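Local coordinates for uncharacterized protein (Bacteroides ovatus, PDB 4ID2) that is of unknown function but folds into a barrel-like pair of facing beta sheets, as a member of the DUF4738 family, at residues Thr36-Lys41 / Ile121-Ser126; His59-Asn62 / Asp66-Val69; Ile73-Thr78 / Ile140-Asp145; Lys87-Asn92 / Gly146-Gln151; Ser95-Ala100 / Met136-Thr141. All coordinates share one frame; numbering follows the deposited sequence.

Contacts 1, 3 and 4 run through the interior between the two sheets. Their chemistry is almost wholly apolar: phenylalanine on isoleucine in contact 1, leucine on isoleucine in contact 3, and a Met-aromatic pair at the partly buried contact 4. Contacts 3 and 4 start from neighbouring strands, 67-79 and 82-89, and reach the adjacent strands 134-142 and 148-158. Contact 5, also buried and apolar, uses strand 134-142 again, about 16 Å from contact 3 between centres, but meets a loop instead of a strand. Contact 2 differs most: lying about 19 Å from the centre of the chain, it is a short, partly exposed hairpin built mainly from backbone hydrogen bonds, on the same strand 67-79 that serves contact 3.

Contact 1 (Thr36-Lys41 / Ile121-Ser126); sequences TDFKFK and IVYAAS
Phe38 is the first residue of 36-41 to reach the other strand, and it meets Ile121 with the outer end of its ring. CZ of Phe38 lies 3.6 Å from CG2 of Ile121, while CE1 of Phe38 has CD1 of Ile121 at its edge, in the ring plane, 3.9 Å away. Past CZ, the hydroxyl of Tyr123 lies at the ring edge, 4.4 Å from CE2 of Phe38; that hydroxyl is hydrogen-bonded to Ser47. One residue beyond Lys39, Phe40 meets the CG1 branch of the same isoleucine. Its CG is anti to the backbone N (chi1 176°), which lays CD2 of Phe40 3.7 Å from CG1 of Ile121, and CG of its neighbour Lys41 sits 3.7 Å above the centre of the Phe40 ring. Both branches of Ile121 are thus used, CG2 by Phe38 and CG1 by the two rings together. Replacing Ile121 by an alanine removes both branches and would probably open a gap beside the two phenylalanine rings. Phe38 is also stacked with Tyr113, and strand 33-40 pairs with a strand of the second subunit. The two short strands run 140° apart, 9.9 Å between axes, and belong to different sheets whose side chains meet inside a barrel-like beta fold.

Contact 2 (His59-Asn62 / Asp66-Val69); sequences HVTN and DTYV
Val60 and Tyr68 form the tight centre of this hairpin, an antiparallel hydrogen-bonded pair joined by two bonds of 2.8 Å, Val60 N to Tyr68 O and Tyr68 N to Val60 O. The first is practically straight (179° at the hydrogen) and lies in the carbonyl plane; the second comes in with its donor tilted 20° from that plane. Val60 O also lies at the edge of the Tyr68 ring, in its plane. Further along that edge is the amide of Asn62, turned nearly perpendicular to the ring (84° between planes), with ND2 of Asn62 4.0 Å from CE1 of Tyr68. The other end of the amide faces the turn: OD1 of Asn62 accepts a hydrogen bond from Gly65 N and a weak, bent one from Asp66 N at 2.8 Å, while Asn62 N gives a weak bond of 3.5 Å to Asp66 O. A leucine in place of Asn62 would probably leave the Gly65 and Asp66 amides without their acceptor and the turn freer to shift. The opposite face is looser. There Thr61 and Thr67, a non-hydrogen-bonded pair, meet through OG1 of Thr61 and CG2 of Thr67 at 3.6 Å. At the open end of the hairpin, exposed His59 only brushes Val69, CD2 of His59 to CG2 of Val69 at 3.9 Å. Strand 26-27 lines the far side of 67-69. Backbone bonds and one side-chain carbonyl therefore hold the hairpin, with apolar contact adding comparatively little, and its register rests chiefly on Val60, Tyr68 and the turn beside Asn62.

Contact 3 (Ile73-Thr78 / Ile140-Asp145); sequences IVLHLT and ITITAD
Leu75 and Leu77 both swing CG away from their backbone N (chi1 163° and -179°), and this extended setting carries their methyls across the interior to Ile142. On the opposing strand Ile142 places CG1 anti to its carbonyl carbon (chi1 -61°) and CG2 anti to its N, so that its two branches part toward the two leucines. Each meeting is tip to tip. CD2 of Leu75 ends 3.8 Å from CD1 of Ile142, and CD2 of Leu77 ends 3.9 Å from CG2 of the same isoleucine. The backbones stay well apart, with 9.3 Å between the CA atoms of Leu77 and Ile142, a spacing bridged by one side chain from each strand. Tyr123, on the strand next to 134-142, packs against Leu75, Leu77 and Ile142 alike, and Met148 touches Ile142 from the strand on its other flank. Past Ile142 the chain leaves the strand and turns. Here OG1 of Thr143 donates to OD1 of Asp145 at 2.6 Å and also accepts from Lys147 N, tying the start of the turn to its end. Methyl groups alone carry the contact between the two segments, and such groups impose little direction. Its hold is therefore hydrophobic burial and close fit, and the positions of the three side chains are probably set by the backbone pairing within each sheet and the neighbours around them.

Contact 4 (Lys87-Asn92 / Gly146-Gln151); sequences KTFTKN and GKMSIQ
The selenium of Met148, a selenomethionine, sits at the edge of the Phe89 ring instead of over a face. SE of Met148 is 4.9 Å from the centroid of the Phe89 ring and 78° off the ring normal, and its nearest ring atom is CZ of Phe89 at 3.7 Å, with CE1 of Phe89 following at 3.9 Å. The two side chains come from opposite directions. Met148 starts with CG anti to its backbone N (chi1 -169°), then bends at both later torsions, and these bends place SE beside the outer end of the ring. The same end of the ring is approached by Ile150, two residues on, whose CD1 lies 4.3 Å from CE1 of Phe89. Lys87 uses its aliphatic chain on the phenylalanine: CD of Lys87 stands 3.8 Å above one face of the Phe89 ring, offset toward the rim, and it also comes within 4.5 Å of SE of Met148. Its ammonium end makes a long, weak ion pair with Asp93, while the contact itself is made by CD. Behind the contact, Phe89 lies on Leu75, while Met148 and Ile150 both lie on Ile140 of the neighbouring strand. The axes of 87-89 and 148-151 run nearly parallel, 15° apart, but at 12.3 Å they belong to separate sheets. This is a Met-aromatic contact, with selenium in the place of sulfur, bridging the two facing sheets of a barrel-like beta fold.

Contact 5 (Ser95-Ala100 / Met136-Thr141); sequences SSVVDA and MPLSIT
Val98 gives up the most surface here, and it spends both of its methyls on strand 134-142. CG1 of Val98 reaches tip to tip toward Met136, a selenomethionine, and ends 3.6 Å from SE of Met136. CG2 of Val98 turns to Leu138 and touches CD2 of Leu138 at 3.5 Å, closer than carbons usually pack, while the same CG2 remains 3.9 Å from SE of Met136. The valine side chain crosses that of Leu138 at about a right angle and touches both Met136 and Leu138, which point to the same face of the strand. Met136 gets there with its chain extended through chi1 and chi2 (180° and -179°) and bent only at chi3. The loop ahead of helix 100-104 is in this way laid on the side of the four-stranded antiparallel sheet that faces the interior of the barrel-like fold. Beside Val98, Val97 adds a looser touch, CG2 of Val97 to CD2 of Leu138 at 4.4 Å, and continues onto Ile150 of the next strand. Phe94 covers Leu138 from the same loop, and Leu103 of the helix packs on Val98. Met136 also meets Leu156 of the third subunit.

Contact 1 (Thr36-Lys41 / Ile121-Ser126)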
# COMPACT_ATOMS: atom_id res chain seq x y z
N THR A 36 -4.42 -2.95 27.74
CA THR A 36 -5.36 -1.99 27.18
C THR A 36 -6.77 -2.22 27.71
O THR A 36 -7.26 -3.35 27.69
CB THR A 36 -5.37 -2.07 25.64
OG1 THR A 36 -4.03 -1.97 25.17
CG2 THR A 36 -6.19 -0.95 25.00
N ASP A 37 -7.42 -1.14 28.15
CA ASP A 37 -8.79 -1.16 28.64
C ASP A 37 -9.67 -0.41 27.65
O ASP A 37 -9.33 0.71 27.25
CB ASP A 37 -8.88 -0.53 30.04
CG ASP A 37 -8.19 -1.31 31.14
OD1 ASP A 37 -7.85 -2.49 30.91
OD2 ASP A 37 -8.00 -0.74 32.24
N PHE A 38 -10.78 -1.03 27.24
CA PHE A 38 -11.71 -0.42 26.30
C PHE A 38 -13.10 -1.01 26.48
O PHE A 38 -13.26 -2.03 27.16
CB PHE A 38 -11.23 -0.64 24.86
CG PHE A 38 -11.12 -2.09 24.47
CD1 PHE A 38 -12.20 -2.75 23.91
CD2 PHE A 38 -9.94 -2.80 24.67
CE1 PHE A 38 -12.11 -4.10 23.57
CE2 PHE A 38 -9.86 -4.14 24.34
CZ PHE A 38 -10.94 -4.78 23.79
N LYS A 39 -14.10 -0.38 25.86
CA LYS A 39 -15.49 -0.83 25.89
C LYS A 39 -15.87 -1.38 24.53
O LYS A 39 -15.43 -0.85 23.51
CB LYS A 39 -16.43 0.32 26.28
CG LYS A 39 -16.52 0.56 27.77
CD LYS A 39 -17.42 1.74 28.09
CE LYS A 39 -17.41 2.10 29.56
NZ LYS A 39 -18.06 3.41 29.81
N PHE A 40 -16.69 -2.43 24.50
CA PHE A 40 -17.22 -3.00 23.26
C PHE A 40 -18.64 -3.47 23.52
O PHE A 40 -18.87 -4.23 24.46
CB PHE A 40 -16.32 -4.12 22.73
CG PHE A 40 -16.87 -4.81 21.50
CD1 PHE A 40 -17.23 -4.07 20.39
CD2 PHE A 40 -17.00 -6.19 21.45
CE1 PHE A 40 -17.71 -4.70 19.24
CE2 PHE A 40 -17.48 -6.82 20.31
CZ PHE A 40 -17.85 -6.07 19.22
N LYS A 41 -19.61 -2.96 22.73
CA LYS A 41 -21.04 -3.24 22.90
C LYS A 41 -21.46 -2.91 24.35
O LYS A 41 -22.27 -3.63 24.95
CB LYS A 41 -21.37 -4.70 22.51
CG LYS A 41 -21.06 -5.00 21.04
CD LYS A 41 -21.67 -6.31 20.58
CE LYS A 41 -21.62 -6.48 19.08
NZ LYS A 41 -22.27 -7.74 18.64
N ILE A 121 -13.69 -7.06 17.97
CA ILE A 121 -12.54 -6.32 18.48
C ILE A 121 -11.40 -6.57 17.51
O ILE A 121 -11.00 -7.71 17.34
CB ILE A 121 -12.20 -6.81 19.92
CG1 ILE A 121 -13.41 -6.61 20.86
CG2 ILE A 121 -10.96 -6.09 20.47
CD1 ILE A 121 -13.39 -7.44 22.07
N VAL A 122 -10.87 -5.51 16.88
CA VAL A 122 -9.81 -5.64 15.88
C VAL A 122 -8.45 -5.30 16.47
O VAL A 122 -8.30 -4.26 17.12
CB VAL A 122 -10.11 -4.75 14.65
CG1 VAL A 122 -9.00 -4.88 13.60
CG2 VAL A 122 -11.46 -5.11 14.04
N TYR A 123 -7.46 -6.16 16.21
CA TYR A 123 -6.07 -5.98 16.61
C TYR A 123 -5.22 -5.81 15.38
O TYR A 123 -5.42 -6.53 14.41
CB TYR A 123 -5.55 -7.19 17.40
CG TYR A 123 -6.08 -7.28 18.81
CD1 TYR A 123 -7.36 -7.76 19.06
CD2 TYR A 123 -5.30 -6.92 19.90
CE1 TYR A 123 -7.87 -7.81 20.35
CE2 TYR A 123 -5.80 -6.97 21.20
CZ TYR A 123 -7.08 -7.45 21.42
OH TYR A 123 -7.57 -7.51 22.70
N ALA A 124 -4.27 -4.88 15.41
CA ALA A 124 -3.33 -4.72 14.32
C ALA A 124 -2.20 -5.66 14.62
O ALA A 124 -1.77 -5.74 15.77
CB ALA A 124 -2.84 -3.28 14.24
N ALA A 125 -1.78 -6.46 13.63
CA ALA A 125 -0.71 -7.43 13.81
C ALA A 125 0.36 -7.20 12.75
O ALA A 125 0.05 -6.73 11.66
CB ALA A 125 -1.26 -8.84 13.70
N SER A 126 1.62 -7.51 13.08
CA SER A 126 2.68 -7.34 12.11
C SER A 126 3.80 -8.36 12.27
O SER A 126 4.15 -8.74 13.38
CB SER A 126 3.28 -5.93 12.20
OG SER A 126 3.73 -5.64 13.52

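Contact 2 (His59-Asn62 / Asp66-Val69)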
# COMPACT_ATOMS: atom_id res chain seq x y z
N HIS A 59 14.71 -20.50 13.81
CA HIS A 59 15.40 -19.23 13.71
C HIS A 59 15.25 -18.66 12.31
O HIS A 59 15.00 -19.40 11.35
CB HIS A 59 16.90 -19.38 14.05
CG HIS A 59 17.16 -19.89 15.43
ND1 HIS A 59 18.31 -20.61 15.72
CD2 HIS A 59 16.39 -19.82 16.53
CE1 HIS A 59 18.21 -20.92 17.01
NE2 HIS A 59 17.07 -20.47 17.53
N VAL A 60 15.41 -17.33 12.20
CA VAL A 60 15.31 -16.60 10.94
C VAL A 60 16.69 -16.05 10.61
O VAL A 60 17.27 -15.33 11.41
CB VAL A 60 14.25 -15.48 11.04
CG1 VAL A 60 14.08 -14.76 9.71
CG2 VAL A 60 12.92 -16.06 11.51
N THR A 61 17.23 -16.43 9.44
CA THR A 61 18.55 -16.00 8.98
C THR A 61 18.33 -15.02 7.81
O THR A 61 17.57 -15.32 6.89
CB THR A 61 19.43 -17.22 8.67
OG1 THR A 61 20.80 -16.82 8.65
CG2 THR A 61 19.07 -17.94 7.36
N ASN A 62 18.95 -13.83 7.89
CA ASN A 62 18.82 -12.79 6.85
C ASN A 62 19.92 -12.98 5.78
O ASN A 62 20.71 -13.92 5.86
CB ASN A 62 18.87 -11.38 7.47
CG ASN A 62 20.18 -10.97 8.11
OD1 ASN A 62 21.04 -11.80 8.44
ND2 ASN A 62 20.34 -9.68 8.35
N ASP A 66 23.20 -12.95 9.84
CA ASP A 66 22.87 -12.85 11.26
C ASP A 66 21.60 -13.65 11.56
O ASP A 66 20.58 -13.43 10.91
CB ASP A 66 22.66 -11.38 11.68
CG ASP A 66 23.88 -10.48 11.57
OD1 ASP A 66 25.01 -11.01 11.65
OD2 ASP A 66 23.70 -9.25 11.46
N THR A 67 21.66 -14.58 12.53
CA THR A 67 20.52 -15.41 12.90
C THR A 67 19.71 -14.73 14.01
O THR A 67 20.28 -14.31 15.02
CB THR A 67 21.00 -16.81 13.33
OG1 THR A 67 22.14 -16.69 14.18
CG2 THR A 67 21.35 -17.68 12.14
N TYR A 68 18.38 -14.64 13.83
CA TYR A 68 17.46 -14.03 14.78
C TYR A 68 16.49 -15.06 15.34
O TYR A 68 15.97 -15.88 14.58
CB TYR A 68 16.67 -12.90 14.10
CG TYR A 68 17.54 -11.77 13.59
CD1 TYR A 68 18.17 -11.85 12.35
CD2 TYR A 68 17.73 -10.62 14.34
CE1 TYR A 68 18.98 -10.82 11.88
CE2 TYR A 68 18.53 -9.57 13.88
CZ TYR A 68 19.16 -9.68 12.64
OH TYR A 68 19.96 -8.67 12.16
N VAL A 69 16.23 -15.03 16.67
CA VAL A 69 15.25 -15.92 17.29
C VAL A 69 13.87 -15.26 17.11
O VAL A 69 13.74 -14.03 17.26
CB VAL A 69 15.57 -16.27 18.77
CG1 VAL A 69 15.24 -15.13 19.70
CG2 VAL A 69 14.81 -17.52 19.21

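Contact 3 (Ile73-Thr78 / Ile140-Asp145)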
# COMPACT_ATOMS: atom_id res chain seq x y z
N ILE A 73 3.55 -14.29 20.95
CA ILE A 73 2.80 -13.21 21.56
C ILE A 73 1.59 -13.80 22.26
O ILE A 73 0.73 -14.36 21.60
CB ILE A 73 2.40 -12.10 20.54
CG1 ILE A 73 3.66 -11.34 20.07
CG2 ILE A 73 1.42 -11.13 21.19
CD1 ILE A 73 3.46 -10.28 19.06
N VAL A 74 1.51 -13.66 23.59
CA VAL A 74 0.36 -14.14 24.35
C VAL A 74 -0.65 -12.99 24.41
O VAL A 74 -0.31 -11.93 24.93
CB VAL A 74 0.74 -14.65 25.76
CG1 VAL A 74 -0.51 -15.07 26.54
CG2 VAL A 74 1.73 -15.81 25.67
N LEU A 75 -1.86 -13.20 23.88
CA LEU A 75 -2.94 -12.22 23.93
C LEU A 75 -3.99 -12.75 24.90
O LEU A 75 -4.59 -13.79 24.63
CB LEU A 75 -3.52 -11.97 22.52
CG LEU A 75 -4.91 -11.29 22.39
CD1 LEU A 75 -5.02 -10.02 23.18
CD2 LEU A 75 -5.21 -10.94 20.93
N HIS A 76 -4.16 -12.10 26.07
CA HIS A 76 -5.15 -12.48 27.08
C HIS A 76 -6.24 -11.40 27.14
O HIS A 76 -6.02 -10.32 27.69
CB HIS A 76 -4.51 -12.69 28.46
CG HIS A 76 -5.39 -13.43 29.43
ND1 HIS A 76 -4.93 -13.81 30.67
CD2 HIS A 76 -6.67 -13.87 29.29
CE1 HIS A 76 -5.93 -14.45 31.26
NE2 HIS A 76 -6.99 -14.52 30.47
N LEU A 77 -7.40 -11.69 26.55
CA LEU A 77 -8.55 -10.78 26.52
C LEU A 77 -9.58 -11.23 27.54
O LEU A 77 -10.01 -12.37 27.50
CB LEU A 77 -9.17 -10.79 25.10
CG LEU A 77 -10.37 -9.88 24.88
CD1 LEU A 77 -10.02 -8.42 25.15
CD2 LEU A 77 -10.92 -10.05 23.47
N THR A 78 -10.00 -10.32 28.45
CA THR A 78 -11.00 -10.65 29.47
C THR A 78 -12.12 -9.63 29.50
O THR A 78 -11.93 -8.49 29.08
CB THR A 78 -10.34 -10.76 30.86
OG1 THR A 78 -9.83 -9.49 31.23
CG2 THR A 78 -9.23 -11.78 30.91
N ILE A 140 -6.24 -9.24 13.40
CA ILE A 140 -6.92 -10.29 14.16
C ILE A 140 -8.24 -9.69 14.63
O ILE A 140 -8.21 -8.65 15.28
CB ILE A 140 -6.09 -10.77 15.39
CG1 ILE A 140 -4.65 -11.20 15.01
CG2 ILE A 140 -6.80 -11.88 16.17
CD1 ILE A 140 -3.69 -10.94 16.12
N THR A 141 -9.37 -10.33 14.31
CA THR A 141 -10.68 -9.84 14.76
C THR A 141 -11.23 -10.86 15.74
O THR A 141 -11.29 -12.04 15.41
CB THR A 141 -11.61 -9.60 13.57
OG1 THR A 141 -10.96 -8.70 12.67
CG2 THR A 141 -12.96 -9.02 13.99
N ILE A 142 -11.61 -10.42 16.96
CA ILE A 142 -12.16 -11.32 17.99
C ILE A 142 -13.57 -10.86 18.31
O ILE A 142 -13.78 -9.69 18.63
CB ILE A 142 -11.26 -11.34 19.25
CG1 ILE A 142 -9.85 -11.86 18.91
CG2 ILE A 142 -11.90 -12.23 20.34
CD1 ILE A 142 -8.78 -11.43 19.87
N THR A 143 -14.55 -11.79 18.25
CA THR A 143 -15.95 -11.45 18.55
C THR A 143 -16.15 -11.45 20.06
O THR A 143 -15.27 -11.90 20.79
CB THR A 143 -16.92 -12.42 17.87
OG1 THR A 143 -16.76 -13.72 18.43
CG2 THR A 143 -16.75 -12.46 16.36
N ALA A 144 -17.31 -10.97 20.52
CA ALA A 144 -17.62 -10.94 21.95
C ALA A 144 -17.67 -12.36 22.56
O ALA A 144 -17.30 -12.52 23.73
CB ALA A 144 -18.94 -10.23 22.19
N ASP A 145 -18.06 -13.38 21.76
CA ASP A 145 -18.09 -14.77 22.23
C ASP A 145 -16.76 -15.53 21.92
O ASP A 145 -16.75 -16.76 21.94
CB ASP A 145 -19.32 -15.53 21.67
CG ASP A 145 -19.31 -15.80 20.18
OD1 ASP A 145 -18.81 -14.94 19.43
OD2 ASP A 145 -19.86 -16.85 19.76

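Contact 4 (Lys87-Asn92 / Gly146-Gln151)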
# COMPACT_ATOMS: atom_id res chain seq x y z
N LYS A 87 -4.79 -16.83 23.89
CA LYS A 87 -4.04 -17.55 22.86
C LYS A 87 -2.58 -17.15 22.78
O LYS A 87 -2.27 -15.96 22.88
CB LYS A 87 -4.68 -17.26 21.49
CG LYS A 87 -4.05 -18.05 20.34
CD LYS A 87 -4.96 -18.12 19.14
CE LYS A 87 -4.29 -18.76 17.96
NZ LYS A 87 -3.99 -20.21 18.18
N THR A 88 -1.70 -18.13 22.53
CA THR A 88 -0.29 -17.89 22.25
C THR A 88 -0.20 -17.77 20.74
O THR A 88 -0.54 -18.71 20.03
CB THR A 88 0.60 -19.00 22.82
OG1 THR A 88 0.43 -19.03 24.23
CG2 THR A 88 2.07 -18.79 22.47
N PHE A 89 0.22 -16.60 20.25
CA PHE A 89 0.35 -16.34 18.83
C PHE A 89 1.78 -16.49 18.35
O PHE A 89 2.71 -16.13 19.06
CB PHE A 89 -0.13 -14.93 18.45
CG PHE A 89 -1.62 -14.79 18.29
CD1 PHE A 89 -2.24 -15.09 17.09
CD2 PHE A 89 -2.41 -14.34 19.33
CE1 PHE A 89 -3.61 -14.97 16.94
CE2 PHE A 89 -3.79 -14.19 19.17
CZ PHE A 89 -4.38 -14.50 17.98
N THR A 90 1.95 -16.96 17.11
CA THR A 90 3.23 -17.02 16.40
C THR A 90 2.94 -16.60 14.97
O THR A 90 1.78 -16.58 14.56
CB THR A 90 3.88 -18.42 16.47
OG1 THR A 90 3.12 -19.36 15.70
CG2 THR A 90 4.04 -18.92 17.89
N LYS A 91 3.98 -16.29 14.18
CA LYS A 91 3.78 -15.92 12.77
C LYS A 91 3.04 -17.03 11.98
O LYS A 91 2.35 -16.73 11.02
CB LYS A 91 5.12 -15.56 12.10
CG LYS A 91 6.10 -16.73 11.96
CD LYS A 91 7.38 -16.30 11.31
CE LYS A 91 8.27 -17.49 11.05
NZ LYS A 91 9.69 -17.09 10.89
N ASN A 92 3.14 -18.30 12.43
CA ASN A 92 2.49 -19.44 11.78
C ASN A 92 0.96 -19.38 11.87
O ASN A 92 0.30 -19.97 11.03
CB ASN A 92 3.02 -20.76 12.34
CG ASN A 92 4.53 -20.83 12.33
OD1 ASN A 92 5.17 -20.79 13.38
ND2 ASN A 92 5.12 -20.79 11.15
N GLY A 146 -15.67 -14.81 21.68
CA GLY A 146 -14.35 -15.41 21.46
C GLY A 146 -14.04 -16.01 20.11
O GLY A 146 -12.98 -16.62 19.97
N LYS A 147 -14.92 -15.86 19.08
CA LYS A 147 -14.61 -16.40 17.75
C LYS A 147 -13.58 -15.49 17.10
O LYS A 147 -13.80 -14.29 17.00
CB LYS A 147 -15.86 -16.55 16.86
CG LYS A 147 -16.81 -17.64 17.34
CD LYS A 147 -18.10 -17.69 16.53
CE LYS A 147 -18.98 -18.84 16.94
NZ LYS A 147 -20.29 -18.81 16.23
N MSE A 148 -12.42 -16.06 16.74
CA MSE A 148 -11.31 -15.30 16.21
C MSE A 148 -11.10 -15.55 14.71
O MSE A 148 -11.23 -16.68 14.26
CB MSE A 148 -10.05 -15.70 16.99
CG MSE A 148 -8.86 -14.81 16.72
SE MSE A 148 -7.31 -15.77 16.17
CE MSE A 148 -7.99 -16.71 14.61
N SER A 149 -10.77 -14.49 13.95
CA SER A 149 -10.48 -14.58 12.51
C SER A 149 -9.24 -13.75 12.17
O SER A 149 -8.97 -12.76 12.84
CB SER A 149 -11.68 -14.13 11.68
OG SER A 149 -12.09 -12.81 11.98
N ILE A 150 -8.48 -14.19 11.15
CA ILE A 150 -7.25 -13.56 10.68
C ILE A 150 -7.45 -13.01 9.28
O ILE A 150 -8.04 -13.69 8.45
CB ILE A 150 -6.08 -14.60 10.67
CG1 ILE A 150 -5.86 -15.24 12.06
CG2 ILE A 150 -4.79 -14.00 10.14
CD1 ILE A 150 -5.60 -14.29 13.17
N GLN A 151 -6.88 -11.82 9.00
CA GLN A 151 -6.96 -11.21 7.67
C GLN A 151 -5.65 -10.53 7.30
O GLN A 151 -4.91 -10.06 8.17
CB GLN A 151 -8.09 -10.15 7.58
CG GLN A 151 -9.48 -10.56 8.09
CD GLN A 151 -9.67 -10.56 9.59
OE1 GLN A 151 -10.22 -11.52 10.15
NE2 GLN A 151 -9.33 -9.48 10.29

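Contact 5 (Ser95-Ala100 / Met136-Thr141)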
# COMPACT_ATOMS: atom_id res chain seq x y z
N SER A 95 -0.35 -18.29 8.52
CA SER A 95 0.04 -19.13 7.37
C SER A 95 -1.08 -19.25 6.32
O SER A 95 -0.77 -19.47 5.15
CB SER A 95 0.45 -20.52 7.84
OG SER A 95 -0.61 -21.20 8.48
N SER A 96 -2.35 -19.10 6.73
CA SER A 96 -3.48 -19.18 5.82
C SER A 96 -3.60 -17.93 4.92
O SER A 96 -4.27 -18.03 3.89
CB SER A 96 -4.78 -19.35 6.60
OG SER A 96 -4.97 -18.28 7.52
N VAL A 97 -3.00 -16.78 5.29
CA VAL A 97 -3.11 -15.54 4.49
C VAL A 97 -1.73 -14.90 4.13
O VAL A 97 -1.73 -13.79 3.60
CB VAL A 97 -4.04 -14.52 5.19
CG1 VAL A 97 -5.44 -15.10 5.41
CG2 VAL A 97 -3.46 -14.02 6.52
N VAL A 98 -0.59 -15.57 4.39
CA VAL A 98 0.75 -15.07 4.05
C VAL A 98 1.53 -16.20 3.39
O VAL A 98 1.52 -17.32 3.92
CB VAL A 98 1.51 -14.50 5.28
CG1 VAL A 98 2.87 -13.93 4.87
CG2 VAL A 98 0.68 -13.44 6.00
N ASP A 99 2.19 -15.94 2.25
CA ASP A 99 2.94 -16.99 1.54
C ASP A 99 4.14 -17.47 2.37
O ASP A 99 4.80 -16.66 3.02
CB ASP A 99 3.37 -16.55 0.13
CG ASP A 99 4.38 -15.43 0.06
OD1 ASP A 99 4.27 -14.46 0.84
OD2 ASP A 99 5.26 -15.49 -0.82
N ALA A 100 4.38 -18.79 2.37
CA ALA A 100 5.45 -19.44 3.15
C ALA A 100 6.83 -18.83 2.94
O ALA A 100 7.61 -18.78 3.90
CB ALA A 100 5.50 -20.92 2.81
N MSE A 136 4.97 -6.37 7.38
CA MSE A 136 3.73 -6.67 6.70
C MSE A 136 2.54 -6.47 7.63
O MSE A 136 2.47 -7.14 8.65
CB MSE A 136 3.76 -8.11 6.19
CG MSE A 136 2.50 -8.52 5.46
SE MSE A 136 2.72 -10.35 4.92
CE MSE A 136 3.45 -9.93 3.05
N PRO A 137 1.59 -5.58 7.28
CA PRO A 137 0.43 -5.38 8.15
C PRO A 137 -0.59 -6.51 8.02
O PRO A 137 -0.88 -6.97 6.91
CB PRO A 137 -0.15 -4.05 7.65
CG PRO A 137 0.26 -3.97 6.23
CD PRO A 137 1.55 -4.70 6.09
N LEU A 138 -1.08 -7.01 9.16
CA LEU A 138 -2.08 -8.08 9.25
C LEU A 138 -3.11 -7.68 10.30
O LEU A 138 -2.88 -6.70 11.01
CB LEU A 138 -1.40 -9.42 9.62
CG LEU A 138 -0.23 -9.87 8.74
CD1 LEU A 138 0.82 -10.64 9.54
CD2 LEU A 138 -0.71 -10.69 7.56
N SER A 139 -4.21 -8.43 10.45
CA SER A 139 -5.19 -8.10 11.49
C SER A 139 -5.86 -9.33 12.10
O SER A 139 -5.96 -10.37 11.44
CB SER A 139 -6.26 -7.15 10.95
OG SER A 139 -6.89 -7.72 9.82
N ILE A 140 -6.24 -9.24 13.40
CA ILE A 140 -6.92 -10.29 14.16
C ILE A 140 -8.24 -9.69 14.63
O ILE A 140 -8.21 -8.65 15.28
CB ILE A 140 -6.09 -10.77 15.39
CG1 ILE A 140 -4.65 -11.20 15.01
CG2 ILE A 140 -6.80 -11.88 16.17
CD1 ILE A 140 -3.69 -10.94 16.12
N THR A 141 -9.37 -10.33 14.31
CA THR A 141 -10.68 -9.84 14.76
C THR A 141 -11.23 -10.86 15.74
O THR A 141 -11.29 -12.04 15.41
CB THR A 141 -11.61 -9.60 13.57
OG1 THR A 141 -10.96 -8.70 12.67
CG2 THR A 141 -12.96 -9.02 13.99